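Local coordinates for protein cellulase (PDB 6WQY) that acts as a broad-specificity GH5_4 endoglucanase, probably cleaving internal beta-1,4 bonds of cellulose and related plant polysaccharides with its TIM-barrel catalytic domain, at residues Phe343-Gly348 against Gln355-Phe360; Tyr97-Ala102 against Ala157-Asp162; Gly289-Met294 against Lys336-Pro341; Asp134-Glu139 against Gly190-Val195. One frame throughout, in Å; residues are numbered along the deposited sequence. Where two conformers were deposited one is given.

All four contacts lie in a single (beta/alpha)8 barrel. Contact 1 is the one with a segment on a barrel strand: the last strand meets the loop that follows it, and buried hydrogen bonds to a carboxylate combine there with a T-shaped pair of indoles. Contacts 2 and 3 each join one outer helix to the end of the next, on opposite sides of the centre. Contact 3 is mostly buried and wholly apolar across its interface, whereas contact 2 adds an arginine and a bridging water on a partly exposed side. Contact 4, farthest from the centre, packs two alanines against a helix start, with another arginine and water. Contacts 2 and 4 alternate along the chain, helix 132-135 leading into helix 139-159.

Contact 1 of 4, residues Phe343-Gly348 against Gln355-Phe360; sequences FYWDAG and QSWALF
Tyr344, Trp345 and Asp346, from the eighth strand of the closed (beta/alpha)8 barrel and what follows it, receive the loop 355-360. Asp346 OD2 accepts from Leu359 N at 2.8 Å, the N-H coming in above the carboxylate plane, and weakly from Phe360 N. Tyrosine suits position 344 because it serves two partners: OH donates to Trp357 O at 2.7 Å, while Leu359 CD1 makes a CH-pi contact over one ring face, 3.9 Å from the centroid of Tyr344. Trp345 turns its CD1 edge onto the middle of the Trp357 face in a T-shaped pair, planes at 83°, CD1 lying 3.7 Å from Trp357 CD2. Beside it Trp357 CB presses to 3.3 Å on Trp345 O, a buried carbonyl with no hydrogen-bond partner.

Further out, Asp346 CG stands anti to the backbone N (chi1 -170°), and OD1 takes Gly348 N in an Asx turn; Trp35 NE1 and His362 NE2 also hydrogen-bond to this carboxylate. An alanine here would probably leave the Leu359 N-H, Trp35 and His362 without their partner, freeing the loop to shift. Gly348 has positive phi (66°), which favours glycine. Its O accepts from two waters: one accepts in turn from Trp357 N, and the other lies 2.8 Å from Ser356 OG.

Contact 2 of 4, residues Tyr97-Ala102 against Ala157-Asp162; sequences YLNRVA and ANRFAD
Leu98 and Ala102, one turn apart on helix 95-110, face Arg159 and Phe160 at the end of helix 139-159 with the backbones well separated, Leu98 CA lying 8.0 Å from Arg159 CA. Leu98 and the stem of Arg159 slide past each other in opposite directions, with CG to CG at 3.7 Å; the long aliphatic stem of arginine lets it cover a leucine and still carry its charge to the partly exposed side. Arg159 bends at chi2 (63°), which turns CD aside; farther out, Ala102 CB rests over one guanidinium face, 3.5 Å from NH2. Asn99 OD1 lies near the guanidinium plane but too far for a direct bond, and a water joins them, donating to Asn99 OD1 and accepting from Arg159 NH2 at 2.9 Å. Phe160 brings its rim to the helix, CZ 3.6 Å from Ala102 CA, where alanine's small size allows the close approach; Val101 CG1 touches the same CZ. Arg159 CG lies over the centre of the Phe160 ring. Leu98 also neighbours Glu95, a magnesium ligand in a structure of this protein. The two helices are successive outer helices of the barrel, and Phe160, just past the second, reaches inward onto Leu167 and Phe169 of strand 167-170.

Contact 3 of 4, residues Gly289-Met294 against Lys336-Pro341; sequences GQFAKM and KDYGMP
Phe291 and Met294 on helix 284-299 meet Met340 in the tight, buried half of this contact. Met340 bends at chi3 (-79°), which places CE obliquely against the Phe291 ring in an off-centre CH-pi contact, 4.2 Å from its centroid. Its SD meets Met294 CB at 3.7 Å, the two methionine chains crossing at about a right angle; flexible, unbranched thioethers suit such an irregular apolar seam.

The other half is partly exposed. There Tyr338 lies across the helix backbone, CG 3.6 Å from Phe291 CB and CE1 3.6 Å from Ala292 CA, an approach that the small alanine permits. An alanine in place of Tyr338 would keep CB beside Phe291 but would probably open a gap over Ala292 and let solvent nearer to Phe291. Between Tyr338 and Met340, Gly339 ends helix 318-337 as the C-prime residue of a Schellman motif, Met340 N bonding to Ala335 O; at its backbone angles (phi 93°) a side chain would be jammed against the carbonyl before it. The turn thereby leads from the outer helix toward the last barrel strand. Toward the barrel, Phe291 and Met340 both rest on Ile307 of strand 305-310, while Phe291 meets Phe252 edge-to-face and, with Met294, touches Ile228 of helix 228-234.

Contact 4 of 4, residues Asp134-Glu139 against Gly190-Val195; sequences DAATDE and GRQYAV
Arg191 holds CG anti to its backbone N (chi1 -177°), while Gln192 turns CG anti to its carbonyl carbon (chi1 -74°), and the two CG atoms meet Ala136 from adjoining positions on the helix. Arg191 CG lies 3.4 Å from Ala136 O, and Gln192 CG lies 3.7 Å from Ala136 CB. One turn on, Val195 spreads its two methyls, CG2 coming within 4.0 Å of Ala136 CA and CG1 within 4.1 Å of Ala135 CB. The small alanines allow the close approach. No direct hydrogen bond crosses; instead a water at the guanidinium edge accepts from Arg191 NH2 at 2.8 Å and donates to Ala135 O at 2.7 Å.

In the TIM barrel this joins the short helix 132-135, which precedes helix 139-159, to the start of helix 191-209. Gly190 is the N-cap residue there, with backbone angles (phi 107°) that would press a CB into the preceding carbonyl. Val195 CG2 lies over the centre of one guanidinium face, and Arg191 NH1 forms a salt bridge with Glu198 farther along the helix. The Gln192 amide is engaged at both atoms, OE1 with Tyr224 OH and NE2 with Asp177 OD2. Beyond Ala136, Asp138 takes the N-cap position of helix 139-159, where OD1 accepts from Thr140 N.

Contact 1 of 4, residues Phe343-Gly348 against Gln355-Phe360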
loop_
_atom_site.group_PDB
_atom_site.type_symbol
_atom_site.label_atom_id
_atom_site.label_comp_id
_atom_site.label_asym_id
_atom_site.label_seq_id
_atom_site.Cartn_x
_atom_site.Cartn_y
_atom_site.Cartn_z
ATOM N N PHE A 343 5.600 0.426 -4.258
ATOM C CA PHE A 343 5.201 -0.966 -4.058
ATOM C C PHE A 343 4.350 -1.404 -5.246
ATOM O O PHE A 343 3.224 -0.926 -5.423
ATOM C CB PHE A 343 4.404 -1.131 -2.760
ATOM C CG PHE A 343 5.245 -1.050 -1.503
ATOM C CD1 PHE A 343 5.808 0.157 -1.093
ATOM C CD2 PHE A 343 5.451 -2.171 -0.731
ATOM C CE1 PHE A 343 6.588 0.218 0.062
ATOM C CE2 PHE A 343 6.217 -2.115 0.424
ATOM C CZ PHE A 343 6.780 -0.917 0.820
ATOM N N TYR A 344 4.886 -2.315 -6.048
ATOM C CA TYR A 344 4.200 -2.818 -7.233
ATOM C C TYR A 344 2.997 -3.670 -6.836
ATOM O O TYR A 344 3.079 -4.487 -5.918
ATOM C CB TYR A 344 5.219 -3.639 -8.056
ATOM C CG TYR A 344 4.605 -4.287 -9.274
ATOM C CD1 TYR A 344 4.540 -3.622 -10.493
ATOM C CD2 TYR A 344 4.020 -5.550 -9.186
ATOM C CE1 TYR A 344 3.920 -4.200 -11.582
ATOM C CE2 TYR A 344 3.390 -6.119 -10.266
ATOM C CZ TYR A 344 3.345 -5.438 -11.462
ATOM O OH TYR A 344 2.701 -5.971 -12.558
ATOM N N TRP A 345 1.874 -3.490 -7.540
ATOM C CA TRP A 345 0.650 -4.241 -7.260
ATOM C C TRP A 345 0.642 -5.567 -8.018
ATOM O O TRP A 345 0.468 -5.589 -9.241
ATOM C CB TRP A 345 -0.589 -3.423 -7.651
ATOM C CG TRP A 345 -1.858 -4.191 -7.408
ATOM C CD1 TRP A 345 -2.674 -4.731 -8.339
ATOM C CD2 TRP A 345 -2.396 -4.568 -6.138
ATOM N NE1 TRP A 345 -3.703 -5.418 -7.739
ATOM C CE2 TRP A 345 -3.553 -5.334 -6.379
ATOM C CE3 TRP A 345 -2.030 -4.305 -4.814
ATOM C CZ2 TRP A 345 -4.330 -5.854 -5.343
ATOM C CZ3 TRP A 345 -2.792 -4.832 -3.793
ATOM C CH2 TRP A 345 -3.929 -5.591 -4.063
ATOM N N ASP A 346 0.774 -6.674 -7.292
ATOM C CA ASP A 346 0.807 -8.013 -7.897
ATOM C C ASP A 346 -0.422 -8.798 -7.431
ATOM O O ASP A 346 -0.435 -9.409 -6.355
ATOM C CB ASP A 346 2.110 -8.740 -7.565
ATOM C CG ASP A 346 2.295 -10.010 -8.357
ATOM O OD1 ASP A 346 1.314 -10.773 -8.495
ATOM O OD2 ASP A 346 3.429 -10.253 -8.840
ATOM N N ALA A 347 -1.461 -8.824 -8.273
ATOM C CA ALA A 347 -2.689 -9.538 -7.961
ATOM C C ALA A 347 -2.572 -11.029 -8.233
ATOM O O ALA A 347 -3.524 -11.757 -7.989
ATOM C CB ALA A 347 -3.856 -8.959 -8.781
ATOM N N GLY A 348 -1.439 -11.503 -8.750
ATOM C CA GLY A 348 -1.288 -12.929 -8.974
ATOM C C GLY A 348 -2.236 -13.418 -10.046
ATOM O O GLY A 348 -2.441 -12.774 -11.085
ATOM N N GLN A 355 -5.189 -8.274 -18.592
ATOM C CA GLN A 355 -5.158 -7.426 -17.406
ATOM C C GLN A 355 -4.395 -8.107 -16.282
ATOM O O GLN A 355 -4.814 -8.069 -15.117
ATOM C CB GLN A 355 -6.569 -7.053 -16.951
ATOM C CG GLN A 355 -7.362 -6.239 -17.960
ATOM C CD GLN A 355 -8.658 -5.707 -17.376
ATOM O OE1 GLN A 355 -8.741 -4.548 -16.968
ATOM N NE2 GLN A 355 -9.675 -6.559 -17.324
ATOM N N SER A 356 -3.278 -8.754 -16.605
ATOM C CA SER A 356 -2.518 -9.504 -15.617
ATOM C C SER A 356 -1.424 -8.639 -15.003
ATOM O O SER A 356 -0.544 -8.128 -15.712
ATOM C CB SER A 356 -1.889 -10.760 -16.208
ATOM O OG SER A 356 -1.100 -11.398 -15.212
ATOM N N TRP A 357 -1.473 -8.508 -13.679
ATOM C CA TRP A 357 -0.451 -7.833 -12.902
ATOM C C TRP A 357 0.629 -8.787 -12.413
ATOM O O TRP A 357 1.608 -8.345 -11.815
ATOM C CB TRP A 357 -1.078 -7.205 -11.645
ATOM C CG TRP A 357 -2.221 -6.277 -11.863
ATOM C CD1 TRP A 357 -3.539 -6.608 -11.965
ATOM C CD2 TRP A 357 -2.163 -4.846 -11.966
ATOM N NE1 TRP A 357 -4.299 -5.481 -12.139
ATOM C CE2 TRP A 357 -3.485 -4.384 -12.137
ATOM C CE3 TRP A 357 -1.130 -3.912 -11.928
ATOM C CZ2 TRP A 357 -3.798 -3.043 -12.278
ATOM C CZ3 TRP A 357 -1.452 -2.571 -12.054
ATOM C CH2 TRP A 357 -2.772 -2.152 -12.238
ATOM N N ALA A 358 0.470 -10.092 -12.628
ATOM C CA ALA A 358 1.300 -11.064 -11.928
ATOM C C ALA A 358 2.740 -11.056 -12.425
ATOM O O ALA A 358 2.996 -11.128 -13.636
ATOM C CB ALA A 358 0.719 -12.465 -12.137
ATOM N N LEU A 359 3.670 -11.042 -11.487
ATOM C CA LEU A 359 5.085 -11.299 -11.738
ATOM C C LEU A 359 5.523 -12.651 -11.205
ATOM O O LEU A 359 6.426 -13.268 -11.786
ATOM C CB LEU A 359 5.953 -10.211 -11.103
ATOM C CG LEU A 359 5.645 -8.779 -11.534
ATOM C CD1 LEU A 359 6.552 -7.796 -10.783
ATOM C CD2 LEU A 359 5.773 -8.582 -13.028
ATOM N N PHE A 360 4.900 -13.123 -10.120
ATOM C CA PHE A 360 5.221 -14.404 -9.522
ATOM C C PHE A 360 3.942 -15.202 -9.296
ATOM O O PHE A 360 2.884 -14.629 -8.986
ATOM C CB PHE A 360 5.847 -14.246 -8.121
ATOM C CG PHE A 360 7.122 -13.461 -8.099
ATOM C CD1 PHE A 360 7.092 -12.084 -8.000
ATOM C CD2 PHE A 360 8.342 -14.094 -8.166
ATOM C CE1 PHE A 360 8.260 -11.349 -7.985
ATOM C CE2 PHE A 360 9.519 -13.365 -8.144
ATOM C CZ PHE A 360 9.471 -11.989 -8.048
HETATM O O HOH W 1 -2.993 -10.151 -11.967
HETATM O O HOH W 2 -2.787 -13.113 -13.835
#

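Contact 2 of 4, residues Tyr97-Ala102 against Ala157-Asp162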
loop_
_atom_site.group_PDB
_atom_site.type_symbol
_atom_site.label_atom_id
_atom_site.label_comp_id
_atom_site.label_asym_id
_atom_site.label_seq_id
_atom_site.Cartn_x
_atom_site.Cartn_y
_atom_site.Cartn_z
ATOM N N TYR A 97 -7.285 -16.791 12.089
ATOM C CA TYR A 97 -7.004 -15.850 11.005
ATOM C C TYR A 97 -5.828 -14.950 11.361
ATOM O O TYR A 97 -4.956 -14.684 10.525
ATOM C CB TYR A 97 -8.246 -15.041 10.668
ATOM C CG TYR A 97 -8.069 -14.250 9.392
ATOM C CD1 TYR A 97 -7.858 -14.898 8.179
ATOM C CD2 TYR A 97 -8.087 -12.862 9.388
ATOM C CE1 TYR A 97 -7.684 -14.195 7.003
ATOM C CE2 TYR A 97 -7.924 -12.150 8.208
ATOM C CZ TYR A 97 -7.728 -12.816 7.023
ATOM O OH TYR A 97 -7.562 -12.166 5.818
ATOM N N LEU A 98 -5.796 -14.449 12.593
ATOM C CA LEU A 98 -4.657 -13.653 13.034
ATOM C C LEU A 98 -3.367 -14.455 12.953
ATOM O O LEU A 98 -2.317 -13.921 12.566
ATOM C CB LEU A 98 -4.938 -13.134 14.440
ATOM C CG LEU A 98 -3.973 -12.134 15.052
ATOM C CD1 LEU A 98 -3.752 -10.932 14.150
ATOM C CD2 LEU A 98 -4.495 -11.688 16.407
ATOM N N ASN A 99 -3.423 -15.747 13.292
ATOM C CA ASN A 99 -2.255 -16.595 13.130
ATOM C C ASN A 99 -1.816 -16.661 11.673
ATOM O O ASN A 99 -0.611 -16.655 11.384
ATOM C CB ASN A 99 -2.549 -17.995 13.655
ATOM C CG ASN A 99 -1.338 -18.889 13.566
ATOM O OD1 ASN A 99 -0.481 -18.881 14.453
ATOM N ND2 ASN A 99 -1.249 -19.663 12.500
ATOM N N ARG A 100 -2.762 -16.762 10.736
ATOM C CA ARG A 100 -2.391 -16.802 9.323
ATOM C C ARG A 100 -1.674 -15.516 8.911
ATOM O O ARG A 100 -0.678 -15.551 8.178
ATOM C CB ARG A 100 -3.616 -17.034 8.442
ATOM C CG ARG A 100 -3.327 -16.996 6.949
ATOM C CD ARG A 100 -2.287 -18.032 6.544
ATOM N NE ARG A 100 -1.993 -17.987 5.118
ATOM C CZ ARG A 100 -0.883 -18.460 4.574
ATOM N NH1 ARG A 100 0.064 -19.006 5.323
ATOM N NH2 ARG A 100 -0.714 -18.351 3.263
ATOM N N VAL A 101 -2.181 -14.366 9.353
ATOM C CA VAL A 101 -1.484 -13.112 9.069
ATOM C C VAL A 101 -0.061 -13.186 9.621
ATOM O O VAL A 101 0.912 -12.784 8.957
ATOM C CB VAL A 101 -2.274 -11.919 9.648
ATOM C CG1 VAL A 101 -1.512 -10.625 9.448
ATOM C CG2 VAL A 101 -3.647 -11.823 8.997
ATOM N N ALA A 102 0.087 -13.707 10.845
ATOM C CA ALA A 102 1.412 -13.858 11.435
ATOM C C ALA A 102 2.292 -14.824 10.651
ATOM O O ALA A 102 3.521 -14.634 10.604
ATOM C CB ALA A 102 1.283 -14.296 12.899
ATOM N N ALA A 157 -1.633 -5.098 17.108
ATOM C CA ALA A 157 -0.384 -4.622 17.694
ATOM C C ALA A 157 0.107 -5.570 18.775
ATOM O O ALA A 157 1.311 -5.874 18.854
ATOM C CB ALA A 157 -0.585 -3.220 18.262
ATOM N N ASN A 158 -0.789 -6.057 19.632
ATOM C CA ASN A 158 -0.362 -6.964 20.693
ATOM C C ASN A 158 0.178 -8.268 20.113
ATOM O O ASN A 158 1.131 -8.846 20.640
ATOM C CB ASN A 158 -1.508 -7.212 21.670
ATOM C CG ASN A 158 -1.703 -6.062 22.650
ATOM O OD1 ASN A 158 -0.784 -5.312 22.944
ATOM N ND2 ASN A 158 -2.918 -5.943 23.174
ATOM N N ARG A 159 -0.424 -8.756 19.032
ATOM C CA ARG A 159 0.008 -10.019 18.435
ATOM C C ARG A 159 1.403 -9.917 17.838
ATOM O O ARG A 159 2.103 -10.933 17.724
ATOM C CB ARG A 159 -0.993 -10.457 17.364
ATOM C CG ARG A 159 -0.676 -11.761 16.664
ATOM C CD ARG A 159 -0.679 -12.925 17.645
ATOM N NE ARG A 159 -0.461 -14.215 17.003
ATOM C CZ ARG A 159 0.727 -14.649 16.586
ATOM N NH1 ARG A 159 1.803 -13.896 16.751
ATOM N NH2 ARG A 159 0.841 -15.833 16.018
ATOM N N PHE A 160 1.820 -8.719 17.450
ATOM C CA PHE A 160 3.114 -8.474 16.820
ATOM C C PHE A 160 4.036 -7.648 17.709
ATOM O O PHE A 160 5.013 -7.067 17.223
ATOM C CB PHE A 160 2.912 -7.834 15.447
ATOM C CG PHE A 160 2.249 -8.758 14.477
ATOM C CD1 PHE A 160 2.923 -9.886 14.021
ATOM C CD2 PHE A 160 0.954 -8.542 14.051
ATOM C CE1 PHE A 160 2.321 -10.765 13.144
ATOM C CE2 PHE A 160 0.344 -9.422 13.180
ATOM C CZ PHE A 160 1.018 -10.535 12.731
ATOM N N ALA A 161 3.764 -7.618 19.015
ATOM C CA ALA A 161 4.515 -6.747 19.914
ATOM C C ALA A 161 5.993 -7.100 19.952
ATOM O O ALA A 161 6.824 -6.231 20.235
ATOM C CB ALA A 161 3.928 -6.825 21.321
ATOM N N ASP A 162 6.334 -8.358 19.692
ATOM C CA ASP A 162 7.720 -8.794 19.731
ATOM C C ASP A 162 8.485 -8.502 18.448
ATOM O O ASP A 162 9.706 -8.697 18.421
ATOM C CB ASP A 162 7.772 -10.301 20.017
ATOM C CG ASP A 162 7.021 -11.118 18.974
ATOM O OD1 ASP A 162 5.991 -10.634 18.460
ATOM O OD2 ASP A 162 7.464 -12.244 18.667
HETATM O O HOH W 3 -1.035 -17.878 16.966
#

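Contact 3 of 4, residues Gly289-Met294 against Lys336-Pro341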
loop_
_atom_site.group_PDB
_atom_site.type_symbol
_atom_site.label_atom_id
_atom_site.label_comp_id
_atom_site.label_asym_id
_atom_site.label_seq_id
_atom_site.Cartn_x
_atom_site.Cartn_y
_atom_site.Cartn_z
ATOM N N GLY A 289 4.873 15.766 -12.041
ATOM C CA GLY A 289 4.047 16.793 -11.437
ATOM C C GLY A 289 3.358 16.329 -10.171
ATOM O O GLY A 289 3.285 17.059 -9.175
ATOM N N GLN A 290 2.819 15.112 -10.191
ATOM C CA GLN A 290 2.156 14.578 -9.009
ATOM C C GLN A 290 3.161 14.272 -7.914
ATOM O O GLN A 290 2.906 14.553 -6.735
ATOM C CB GLN A 290 1.353 13.337 -9.385
ATOM C CG GLN A 290 0.178 13.627 -10.295
ATOM C CD GLN A 290 -0.773 14.627 -9.676
ATOM O OE1 GLN A 290 -0.683 15.824 -9.939
ATOM N NE2 GLN A 290 -1.682 14.140 -8.842
ATOM N N PHE A 291 4.295 13.665 -8.266
ATOM C CA PHE A 291 5.272 13.351 -7.229
ATOM C C PHE A 291 5.887 14.632 -6.656
ATOM O O PHE A 291 6.257 14.662 -5.469
ATOM C CB PHE A 291 6.344 12.388 -7.742
ATOM C CG PHE A 291 5.850 10.994 -8.046
ATOM C CD1 PHE A 291 4.526 10.629 -7.917
ATOM C CD2 PHE A 291 6.752 10.034 -8.469
ATOM C CE1 PHE A 291 4.110 9.335 -8.223
ATOM C CE2 PHE A 291 6.348 8.750 -8.781
ATOM C CZ PHE A 291 5.033 8.401 -8.660
ATOM N N ALA A 292 5.982 15.701 -7.468
ATOM C CA ALA A 292 6.470 16.983 -6.965
ATOM C C ALA A 292 5.560 17.530 -5.876
ATOM O O ALA A 292 6.039 18.192 -4.941
ATOM C CB ALA A 292 6.600 17.983 -8.111
ATOM N N LYS A 293 4.250 17.285 -5.971
ATOM C CA LYS A 293 3.345 17.738 -4.912
ATOM C C LYS A 293 3.657 17.025 -3.609
ATOM O O LYS A 293 3.682 17.645 -2.536
ATOM C CB LYS A 293 1.890 17.498 -5.322
ATOM C CG LYS A 293 1.443 18.290 -6.533
ATOM C CD LYS A 293 0.045 17.921 -6.996
ATOM C CE LYS A 293 -0.360 18.713 -8.217
ATOM N NZ LYS A 293 -1.636 18.221 -8.818
ATOM N N MET A 294 3.899 15.715 -3.683
ATOM C CA MET A 294 4.249 14.959 -2.488
ATOM C C MET A 294 5.577 15.428 -1.909
ATOM O O MET A 294 5.737 15.514 -0.682
ATOM C CB MET A 294 4.338 13.467 -2.818
ATOM C CG MET A 294 2.999 12.825 -3.141
ATOM S SD MET A 294 1.797 12.858 -1.766
ATOM C CE MET A 294 2.598 11.736 -0.624
ATOM N N LYS A 336 11.982 7.276 -6.732
ATOM C CA LYS A 336 13.268 7.459 -6.065
ATOM C C LYS A 336 13.648 8.933 -6.012
ATOM O O LYS A 336 14.068 9.448 -4.965
ATOM C CB LYS A 336 14.335 6.641 -6.793
ATOM C CG LYS A 336 15.738 6.790 -6.239
ATOM C CD LYS A 336 15.848 6.277 -4.826
ATOM C CE LYS A 336 17.292 6.263 -4.350
ATOM N NZ LYS A 336 17.360 5.903 -2.912
ATOM N N ASP A 337 13.531 9.628 -7.146
ATOM C CA ASP A 337 13.942 11.027 -7.210
ATOM C C ASP A 337 13.117 11.930 -6.301
ATOM O O ASP A 337 13.608 12.983 -5.867
ATOM C CB ASP A 337 13.833 11.538 -8.644
ATOM C CG ASP A 337 14.883 10.956 -9.569
ATOM O OD1 ASP A 337 15.893 10.403 -9.085
ATOM O OD2 ASP A 337 14.693 11.078 -10.798
ATOM N N TYR A 338 11.857 11.584 -6.047
ATOM C CA TYR A 338 10.943 12.422 -5.274
ATOM C C TYR A 338 10.728 11.897 -3.860
ATOM O O TYR A 338 9.846 12.400 -3.148
ATOM C CB TYR A 338 9.616 12.606 -6.014
ATOM C CG TYR A 338 9.736 13.538 -7.196
ATOM C CD1 TYR A 338 9.556 14.902 -7.046
ATOM C CD2 TYR A 338 10.067 13.061 -8.469
ATOM C CE1 TYR A 338 9.683 15.772 -8.123
ATOM C CE2 TYR A 338 10.192 13.920 -9.546
ATOM C CZ TYR A 338 10.000 15.275 -9.369
ATOM O OH TYR A 338 10.127 16.126 -10.450
ATOM N N GLY A 339 11.476 10.877 -3.442
ATOM C CA GLY A 339 11.557 10.521 -2.036
ATOM C C GLY A 339 10.611 9.469 -1.519
ATOM O O GLY A 339 10.442 9.366 -0.299
ATOM N N MET A 340 10.009 8.652 -2.386
ATOM C CA MET A 340 8.981 7.700 -1.964
ATOM C C MET A 340 9.297 6.289 -2.444
ATOM O O MET A 340 9.577 6.096 -3.637
ATOM C CB MET A 340 7.627 8.125 -2.547
ATOM C CG MET A 340 7.128 9.449 -2.000
ATOM S SD MET A 340 5.615 10.010 -2.807
ATOM C CE MET A 340 6.301 10.667 -4.332
ATOM N N PRO A 341 9.262 5.282 -1.575
ATOM C CA PRO A 341 9.411 3.896 -2.052
ATOM C C PRO A 341 8.145 3.437 -2.749
ATOM O O PRO A 341 7.048 3.627 -2.219
ATOM C CB PRO A 341 9.642 3.091 -0.767
ATOM C CG PRO A 341 9.091 3.928 0.332
ATOM C CD PRO A 341 9.203 5.367 -0.098
#

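Contact 4 of 4, residues Asp134-Glu139 against Gly190-Val195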
loop_
_atom_site.group_PDB
_atom_site.type_symbol
_atom_site.label_atom_id
_atom_site.label_comp_id
_atom_site.label_asym_id
_atom_site.label_seq_id
_atom_site.Cartn_x
_atom_site.Cartn_y
_atom_site.Cartn_z
ATOM N N ASP A 134 -21.343 7.535 6.404
ATOM C CA ASP A 134 -22.245 7.688 7.539
ATOM C C ASP A 134 -21.526 8.169 8.787
ATOM O O ASP A 134 -22.137 8.853 9.609
ATOM C CB ASP A 134 -22.984 6.379 7.791
ATOM C CG ASP A 134 -23.863 5.978 6.623
ATOM O OD1 ASP A 134 -24.676 6.814 6.171
ATOM O OD2 ASP A 134 -23.718 4.830 6.146
ATOM N N ALA A 135 -20.242 7.855 8.948
ATOM C CA ALA A 135 -19.519 8.383 10.095
ATOM C C ALA A 135 -19.468 9.898 10.055
ATOM O O ALA A 135 -19.481 10.548 11.109
ATOM C CB ALA A 135 -18.095 7.839 10.129
ATOM N N ALA A 136 -19.444 10.492 8.863
ATOM C CA ALA A 136 -19.366 11.936 8.741
ATOM C C ALA A 136 -20.699 12.621 9.001
ATOM O O ALA A 136 -20.718 13.844 9.170
ATOM C CB ALA A 136 -18.859 12.311 7.341
ATOM N N THR A 137 -21.821 11.889 9.016
ATOM C CA THR A 137 -23.114 12.478 9.312
ATOM C C THR A 137 -23.704 12.013 10.637
ATOM O O THR A 137 -24.648 12.629 11.108
ATOM C CB THR A 137 -24.130 12.216 8.188
ATOM O OG1 THR A 137 -24.336 10.812 8.037
ATOM C CG2 THR A 137 -23.679 12.810 6.865
ATOM N N ASP A 138 -23.194 10.966 11.250
ATOM C CA ASP A 138 -23.812 10.370 12.432
ATOM C C ASP A 138 -22.718 10.075 13.446
ATOM O O ASP A 138 -21.917 9.161 13.258
ATOM C CB ASP A 138 -24.568 9.096 12.046
ATOM C CG ASP A 138 -25.360 8.507 13.192
ATOM O OD1 ASP A 138 -25.062 8.822 14.356
ATOM O OD2 ASP A 138 -26.301 7.731 12.918
ATOM N N GLU A 139 -22.708 10.831 14.538
ATOM C CA GLU A 139 -21.685 10.664 15.563
ATOM C C GLU A 139 -21.696 9.264 16.169
ATOM O O GLU A 139 -20.649 8.778 16.607
ATOM C CB GLU A 139 -21.876 11.706 16.667
ATOM C CG GLU A 139 -23.182 11.579 17.420
ATOM C CD GLU A 139 -23.428 12.759 18.341
ATOM O OE1 GLU A 139 -22.535 13.628 18.457
ATOM O OE2 GLU A 139 -24.503 12.807 18.949
ATOM N N GLY A 190 -15.662 19.699 4.231
ATOM C CA GLY A 190 -14.461 19.086 4.756
ATOM C C GLY A 190 -14.694 18.028 5.804
ATOM O O GLY A 190 -13.713 17.500 6.340
ATOM N N ARG A 191 -15.942 17.666 6.109
ATOM C CA ARG A 191 -16.181 16.756 7.226
ATOM C C ARG A 191 -15.580 15.377 6.974
ATOM O O ARG A 191 -14.934 14.810 7.860
ATOM C CB ARG A 191 -17.670 16.648 7.533
ATOM C CG ARG A 191 -17.973 15.779 8.733
ATOM C CD ARG A 191 -17.278 16.247 10.006
ATOM N NE ARG A 191 -17.571 15.362 11.125
ATOM C CZ ARG A 191 -16.736 15.118 12.120
ATOM N NH1 ARG A 191 -15.534 15.693 12.167
ATOM N NH2 ARG A 191 -17.090 14.266 13.080
ATOM N N GLN A 192 -15.824 14.791 5.804
ATOM C CA GLN A 192 -15.250 13.479 5.555
ATOM C C GLN A 192 -13.728 13.514 5.675
ATOM O O GLN A 192 -13.131 12.582 6.237
ATOM C CB GLN A 192 -15.657 12.942 4.192
ATOM C CG GLN A 192 -17.090 12.471 4.116
ATOM C CD GLN A 192 -17.404 11.880 2.755
ATOM O OE1 GLN A 192 -16.479 11.495 2.020
ATOM N NE2 GLN A 192 -18.655 11.798 2.392
ATOM N N TYR A 193 -13.062 14.553 5.145
ATOM C CA TYR A 193 -11.609 14.607 5.288
ATOM C C TYR A 193 -11.210 14.649 6.757
ATOM O O TYR A 193 -10.221 14.011 7.171
ATOM C CB TYR A 193 -11.023 15.824 4.571
ATOM C CG TYR A 193 -11.291 15.873 3.086
ATOM C CD1 TYR A 193 -11.184 14.751 2.294
ATOM C CD2 TYR A 193 -11.676 17.058 2.478
ATOM C CE1 TYR A 193 -11.454 14.805 0.938
ATOM C CE2 TYR A 193 -11.946 17.132 1.128
ATOM C CZ TYR A 193 -11.831 15.993 0.353
ATOM O OH TYR A 193 -12.106 15.995 -0.994
ATOM N N ALA A 194 -11.959 15.402 7.559
ATOM C CA ALA A 194 -11.656 15.515 8.976
ATOM C C ALA A 194 -11.861 14.185 9.685
ATOM O O ALA A 194 -11.065 13.809 10.550
ATOM C CB ALA A 194 -12.519 16.599 9.622
ATOM N N VAL A 195 -12.925 13.462 9.339
ATOM C CA VAL A 195 -13.170 12.163 9.956
ATOM C C VAL A 195 -12.035 11.193 9.661
ATOM O O VAL A 195 -11.567 10.487 10.564
ATOM C CB VAL A 195 -14.536 11.611 9.515
ATOM C CG1 VAL A 195 -14.691 10.164 9.943
ATOM C CG2 VAL A 195 -15.656 12.462 10.087
HETATM O O HOH W 4 -19.504 12.858 12.578
#